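PDB 3OXN: putative transcriptional regulator, LysR family, which probably binds DNA as a transcription factor of the LysR family, represented here by the effector-binding domain that follows its DNA-binding domain. Local coordinates for residues L64-P76 and P191-E203. Residues are numbered along the deposited sequence; the frame is centred on the assembly and turned at random.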
loop_
_atom_site.group_PDB
_atom_site.type_symbol
_atom_site.label_atom_id
_atom_site.label_comp_id
_atom_site.label_asym_id
_atom_site.label_seq_id
_atom_site.Cartn_x
_atom_site.Cartn_y
_atom_site.Cartn_z
ATOM N N LEU A 64 17.890 -5.788 -0.028
ATOM C CA LEU A 64 18.220 -7.205 0.068
ATOM C C LEU A 64 19.571 -7.415 0.746
ATOM O O LEU A 64 19.767 -8.386 1.481
ATOM C CB LEU A 64 18.221 -7.867 -1.312
ATOM C CG LEU A 64 16.924 -7.903 -2.110
ATOM C CD1 LEU A 64 17.285 -8.296 -3.522
ATOM C CD2 LEU A 64 15.897 -8.844 -1.511
ATOM N N THR A 65 20.505 -6.507 0.493
ATOM C CA THR A 65 21.856 -6.629 1.043
ATOM C C THR A 65 22.000 -6.206 2.515
ATOM O O THR A 65 22.590 -6.926 3.318
ATOM C CB THR A 65 22.865 -5.840 0.208
ATOM O OG1 THR A 65 22.769 -6.260 -1.154
ATOM C CG2 THR A 65 24.271 -6.086 0.703
ATOM N N TYR A 66 21.464 -5.057 2.887
ATOM C CA TYR A 66 21.737 -4.557 4.229
ATOM C C TYR A 66 20.565 -4.610 5.200
ATOM O O TYR A 66 20.769 -4.753 6.394
ATOM C CB TYR A 66 22.305 -3.135 4.166
ATOM C CG TYR A 66 23.601 -3.056 3.414
ATOM C CD1 TYR A 66 24.779 -3.504 3.984
ATOM C CD2 TYR A 66 23.648 -2.547 2.126
ATOM C CE1 TYR A 66 25.983 -3.435 3.294
ATOM C CE2 TYR A 66 24.841 -2.480 1.428
ATOM C CZ TYR A 66 26.002 -2.921 2.019
ATOM O OH TYR A 66 27.186 -2.851 1.341
ATOM N N GLU A 67 19.347 -4.502 4.695
ATOM C CA GLU A 67 18.184 -4.358 5.563
ATOM C C GLU A 67 17.547 -5.698 5.940
ATOM O O GLU A 67 16.569 -5.717 6.679
ATOM C CB GLU A 67 17.123 -3.488 4.882
ATOM C CG GLU A 67 17.677 -2.401 3.962
ATOM C CD GLU A 67 17.442 -0.985 4.478
ATOM O OE1 GLU A 67 16.694 -0.805 5.466
ATOM O OE2 GLU A 67 18.005 -0.050 3.876
ATOM N N GLY A 68 18.074 -6.808 5.422
ATOM C CA GLY A 68 17.549 -8.123 5.772
ATOM C C GLY A 68 16.399 -8.668 4.918
ATOM O O GLY A 68 15.672 -9.577 5.346
ATOM N N ALA A 69 16.225 -8.123 3.714
ATOM C CA ALA A 69 15.183 -8.589 2.808
ATOM C C ALA A 69 15.599 -9.925 2.189
ATOM O O ALA A 69 16.670 -10.032 1.607
ATOM C CB ALA A 69 14.917 -7.555 1.733
ATOM N N ASP A 70 14.765 -10.948 2.337
ATOM C CA ASP A 70 15.110 -12.270 1.819
ATOM C C ASP A 70 14.954 -12.332 0.304
ATOM O O ASP A 70 15.812 -12.866 -0.396
ATOM C CB ASP A 70 14.285 -13.368 2.499
ATOM C CG ASP A 70 14.867 -13.784 3.840
ATOM O OD1 ASP A 70 16.109 -13.700 4.001
ATOM O OD2 ASP A 70 14.091 -14.209 4.728
ATOM N N LEU A 71 13.867 -11.742 -0.185
ATOM C CA LEU A 71 13.511 -11.742 -1.598
ATOM C C LEU A 71 12.833 -10.412 -1.926
ATOM O O LEU A 71 12.143 -9.826 -1.087
ATOM C CB LEU A 71 12.533 -12.891 -1.867
ATOM C CG LEU A 71 11.958 -13.109 -3.263
ATOM C CD1 LEU A 71 13.030 -13.520 -4.253
ATOM C CD2 LEU A 71 10.868 -14.166 -3.186
ATOM N N ALA A 72 13.023 -9.926 -3.142
ATOM C CA ALA A 72 12.310 -8.738 -3.585
ATOM C C ALA A 72 11.438 -9.103 -4.782
ATOM O O ALA A 72 11.908 -9.775 -5.705
ATOM C CB ALA A 72 13.297 -7.648 -3.951
ATOM N N ILE A 73 10.173 -8.684 -4.771
ATOM C CA ILE A 73 9.343 -8.826 -5.972
ATOM C C ILE A 73 8.959 -7.463 -6.580
ATOM O O ILE A 73 8.209 -6.692 -5.971
ATOM C CB ILE A 73 8.073 -9.642 -5.712
ATOM C CG1 ILE A 73 8.430 -10.998 -5.085
ATOM C CG2 ILE A 73 7.278 -9.791 -7.017
ATOM C CD1 ILE A 73 7.227 -11.797 -4.532
ATOM N N CYS A 74 9.472 -7.172 -7.774
ATOM C CA CYS A 74 9.204 -5.903 -8.424
ATOM C C CYS A 74 9.652 -5.912 -9.869
ATOM O O CYS A 74 10.006 -6.941 -10.411
ATOM C CB CYS A 74 9.982 -4.803 -7.718
ATOM S SG CYS A 74 11.780 -4.888 -7.995
ATOM N N ARG A 75 9.639 -4.733 -10.479
ATOM C CA ARG A 75 10.308 -4.493 -11.750
ATOM C C ARG A 75 11.562 -3.646 -11.509
ATOM O O ARG A 75 11.480 -2.426 -11.434
ATOM C CB ARG A 75 9.375 -3.746 -12.690
ATOM C CG ARG A 75 9.811 -3.805 -14.120
ATOM C CD ARG A 75 9.107 -2.770 -14.971
ATOM N NE ARG A 75 10.035 -1.730 -15.409
ATOM C CZ ARG A 75 10.730 -1.796 -16.537
ATOM N NH1 ARG A 75 10.593 -2.851 -17.340
ATOM N NH2 ARG A 75 11.556 -0.814 -16.862
ATOM N N PRO A 76 12.728 -4.289 -11.369
ATOM C CA PRO A 76 13.976 -3.536 -11.191
ATOM C C PRO A 76 14.163 -2.489 -12.281
ATOM O O PRO A 76 14.186 -2.843 -13.461
ATOM C CB PRO A 76 15.056 -4.602 -11.345
ATOM C CG PRO A 76 14.387 -5.865 -10.989
ATOM C CD PRO A 76 12.959 -5.740 -11.427
ATOM N N PRO A 191 3.622 -4.967 -22.585
ATOM C CA PRO A 191 3.827 -5.477 -21.225
ATOM C C PRO A 191 5.297 -5.481 -20.778
ATOM O O PRO A 191 6.180 -5.956 -21.508
ATOM C CB PRO A 191 3.293 -6.915 -21.318
ATOM C CG PRO A 191 2.177 -6.807 -22.302
ATOM C CD PRO A 191 2.561 -5.706 -23.293
ATOM N N PHE A 192 5.538 -4.928 -19.589
ATOM C CA PHE A 192 6.824 -5.041 -18.921
ATOM C C PHE A 192 6.791 -6.337 -18.162
ATOM O O PHE A 192 5.743 -6.975 -18.099
ATOM C CB PHE A 192 7.070 -3.865 -17.965
ATOM C CG PHE A 192 5.952 -3.599 -16.967
ATOM C CD1 PHE A 192 5.945 -4.212 -15.723
ATOM C CD2 PHE A 192 4.957 -2.678 -17.242
ATOM C CE1 PHE A 192 4.933 -3.935 -14.776
ATOM C CE2 PHE A 192 3.944 -2.401 -16.301
ATOM C CZ PHE A 192 3.934 -3.032 -15.071
ATOM N N ASP A 193 7.911 -6.752 -17.588
ATOM C CA ASP A 193 7.822 -7.930 -16.739
ATOM C C ASP A 193 8.310 -7.752 -15.318
ATOM O O ASP A 193 9.265 -7.008 -15.051
ATOM C CB ASP A 193 8.378 -9.210 -17.396
ATOM C CG ASP A 193 9.519 -8.940 -18.355
ATOM O OD1 ASP A 193 9.584 -9.648 -19.396
ATOM O OD2 ASP A 193 10.337 -8.028 -18.067
ATOM N N TYR A 194 7.592 -8.416 -14.409
ATOM C CA TYR A 194 7.925 -8.452 -12.992
ATOM C C TYR A 194 8.875 -9.608 -12.750
ATOM O O TYR A 194 9.015 -10.490 -13.592
ATOM C CB TYR A 194 6.668 -8.651 -12.150
ATOM C CG TYR A 194 6.274 -7.471 -11.310
ATOM C CD1 TYR A 194 6.141 -6.211 -11.872
ATOM C CD2 TYR A 194 6.015 -7.618 -9.946
ATOM C CE1 TYR A 194 5.765 -5.118 -11.099
ATOM C CE2 TYR A 194 5.630 -6.538 -9.157
ATOM C CZ TYR A 194 5.505 -5.283 -9.740
ATOM O OH TYR A 194 5.121 -4.193 -8.978
ATOM N N SER A 195 9.514 -9.589 -11.584
ATOM C CA SER A 195 10.545 -10.563 -11.226
ATOM C C SER A 195 10.752 -10.730 -9.720
ATOM O O SER A 195 10.238 -9.968 -8.918
ATOM C CB SER A 195 11.882 -10.219 -11.907
ATOM O OG SER A 195 11.898 -8.897 -12.391
HETATM N N MSE A 196 11.479 -11.780 -9.353
HETATM C CA MSE A 196 11.957 -11.948 -7.998
HETATM C C MSE A 196 13.390 -11.492 -8.009
HETATM O O MSE A 196 14.086 -11.677 -9.004
HETATM C CB MSE A 196 11.916 -13.403 -7.597
HETATM C CG MSE A 196 10.539 -13.954 -7.358
HETATM SE SE MSE A 196 10.683 -15.864 -6.892
HETATM C CE MSE A 196 11.638 -16.510 -8.470
ATOM N N ILE A 197 13.830 -10.890 -6.915
ATOM C CA ILE A 197 15.222 -10.505 -6.797
ATOM C C ILE A 197 15.737 -10.943 -5.447
ATOM O O ILE A 197 15.049 -10.791 -4.445
ATOM C CB ILE A 197 15.409 -8.983 -6.953
ATOM C CG1 ILE A 197 14.457 -8.421 -8.020
ATOM C CG2 ILE A 197 16.870 -8.645 -7.263
ATOM C CD1 ILE A 197 14.898 -8.657 -9.432
ATOM N N TRP A 198 16.947 -11.491 -5.414
ATOM C CA TRP A 198 17.542 -11.885 -4.146
ATOM C C TRP A 198 19.066 -11.822 -4.151
ATOM O O TRP A 198 19.702 -11.804 -5.202
ATOM C CB TRP A 198 17.059 -13.279 -3.713
ATOM C CG TRP A 198 17.487 -14.379 -4.628
ATOM C CD1 TRP A 198 18.572 -15.172 -4.484
ATOM C CD2 TRP A 198 16.838 -14.798 -5.836
ATOM N NE1 TRP A 198 18.645 -16.065 -5.518
ATOM C CE2 TRP A 198 17.584 -15.854 -6.366
ATOM C CE3 TRP A 198 15.684 -14.385 -6.518
ATOM C CZ2 TRP A 198 17.236 -16.505 -7.547
ATOM C CZ3 TRP A 198 15.334 -15.030 -7.695
ATOM C CH2 TRP A 198 16.107 -16.077 -8.196
ATOM N N HIS A 199 19.632 -11.803 -2.947
ATOM C CA HIS A 199 21.076 -11.806 -2.753
ATOM C C HIS A 199 21.666 -13.200 -3.021
ATOM O O HIS A 199 21.045 -14.211 -2.708
ATOM C CB HIS A 199 21.387 -11.368 -1.316
ATOM C CG HIS A 199 22.774 -10.829 -1.116
ATOM N ND1 HIS A 199 23.867 -11.643 -0.896
ATOM C CD2 HIS A 199 23.236 -9.559 -1.052
ATOM C CE1 HIS A 199 24.944 -10.897 -0.724
ATOM N NE2 HIS A 199 24.590 -9.628 -0.811
ATOM N N ALA A 200 22.861 -13.248 -3.604
ATOM C CA ALA A 200 23.584 -14.503 -3.748
ATOM C C ALA A 200 23.534 -15.268 -2.427
ATOM O O ALA A 200 23.403 -16.496 -2.401
ATOM C CB ALA A 200 25.013 -14.233 -4.145
ATOM N N ARG A 201 23.623 -14.522 -1.332
ATOM C CA ARG A 201 23.561 -15.084 0.019
ATOM C C ARG A 201 22.315 -15.941 0.299
ATOM O O ARG A 201 22.303 -16.732 1.250
ATOM C CB ARG A 201 23.671 -13.958 1.058
ATOM C CG ARG A 201 22.669 -14.065 2.201
ATOM C CD ARG A 201 22.063 -12.694 2.523
ATOM N NE ARG A 201 23.111 -11.740 2.870
ATOM C CZ ARG A 201 22.911 -10.455 3.150
ATOM N NH1 ARG A 201 21.673 -9.952 3.116
ATOM N NH2 ARG A 201 23.955 -9.677 3.458
ATOM N N CYS A 202 21.271 -15.773 -0.508
ATOM C CA CYS A 202 20.057 -16.563 -0.336
ATOM C C CYS A 202 19.890 -17.554 -1.472
ATOM O O CYS A 202 18.841 -18.187 -1.598
ATOM C CB CYS A 202 18.814 -15.673 -0.275
ATOM S SG CYS A 202 18.610 -14.696 1.224
ATOM N N GLU A 203 20.918 -17.681 -2.301
ATOM C CA GLU A 203 20.821 -18.499 -3.502
ATOM C C GLU A 203 20.718 -19.978 -3.175
ATOM O O GLU A 203 19.930 -20.714 -3.780
ATOM C CB GLU A 203 22.032 -18.264 -4.399
ATOM C CG GLU A 203 22.070 -19.172 -5.588
ATOM C CD GLU A 203 20.933 -18.891 -6.539
ATOM O OE1 GLU A 203 21.008 -17.874 -7.260
ATOM O OE2 GLU A 203 19.972 -19.691 -6.573
#
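Ala72 and Ile197 face each other across the antiparallel pairing of strands 71-74 and 194-199, the third and fourth strands of the five-stranded mixed sheet in one lobe of this LysR substrate-binding domain, a fold of the periplasmic binding protein type. The case illustrates how a chain that returns from the other lobe is built into the sheet of the first: residues more than 120 positions apart pair in regular register. Ala72 and Ile197 exchange two backbone hydrogen bonds, Cys74 and Ser195 two more, and between them Ile73 and Met196 form the non-hydrogen-bonded pair.

Ile197 can be followed outward. Its CB lies 3.9 Å from Ala72 CB; CG2, held anti to the backbone N, meets Leu64 CD1 at 3.8 Å, joining the strand to the end of helix 60-65. The other branch passes through CG1, near Ala72 O and Pro76 CG, to CD1, the end of the branch, which touches CG of the Pro76 ring. On the face bearing Ile73 and Met196, Leu71 CD1 packs on Met196 CB at 3.5 Å and reaches Trp198 CE3, while helix 206-227 touches Met196 beyond.

Towards Phe192, Tyr194 lays one ring face over the backbone of Cys74, a CH-pi contact with Cys74 CA 4.0 Å from the ring centroid; its OH bonds to Thr26 OG1. At the far end Arg201 directs NH1 and NH2 to a single acceptor, Thr65 O, the carbonyl of the last residue of helix 60-65. NH2, 3.1 Å from Thr65 O, comes in the carbonyl plane and uses a lone pair, whereas NH1 approaches from 43° above that plane.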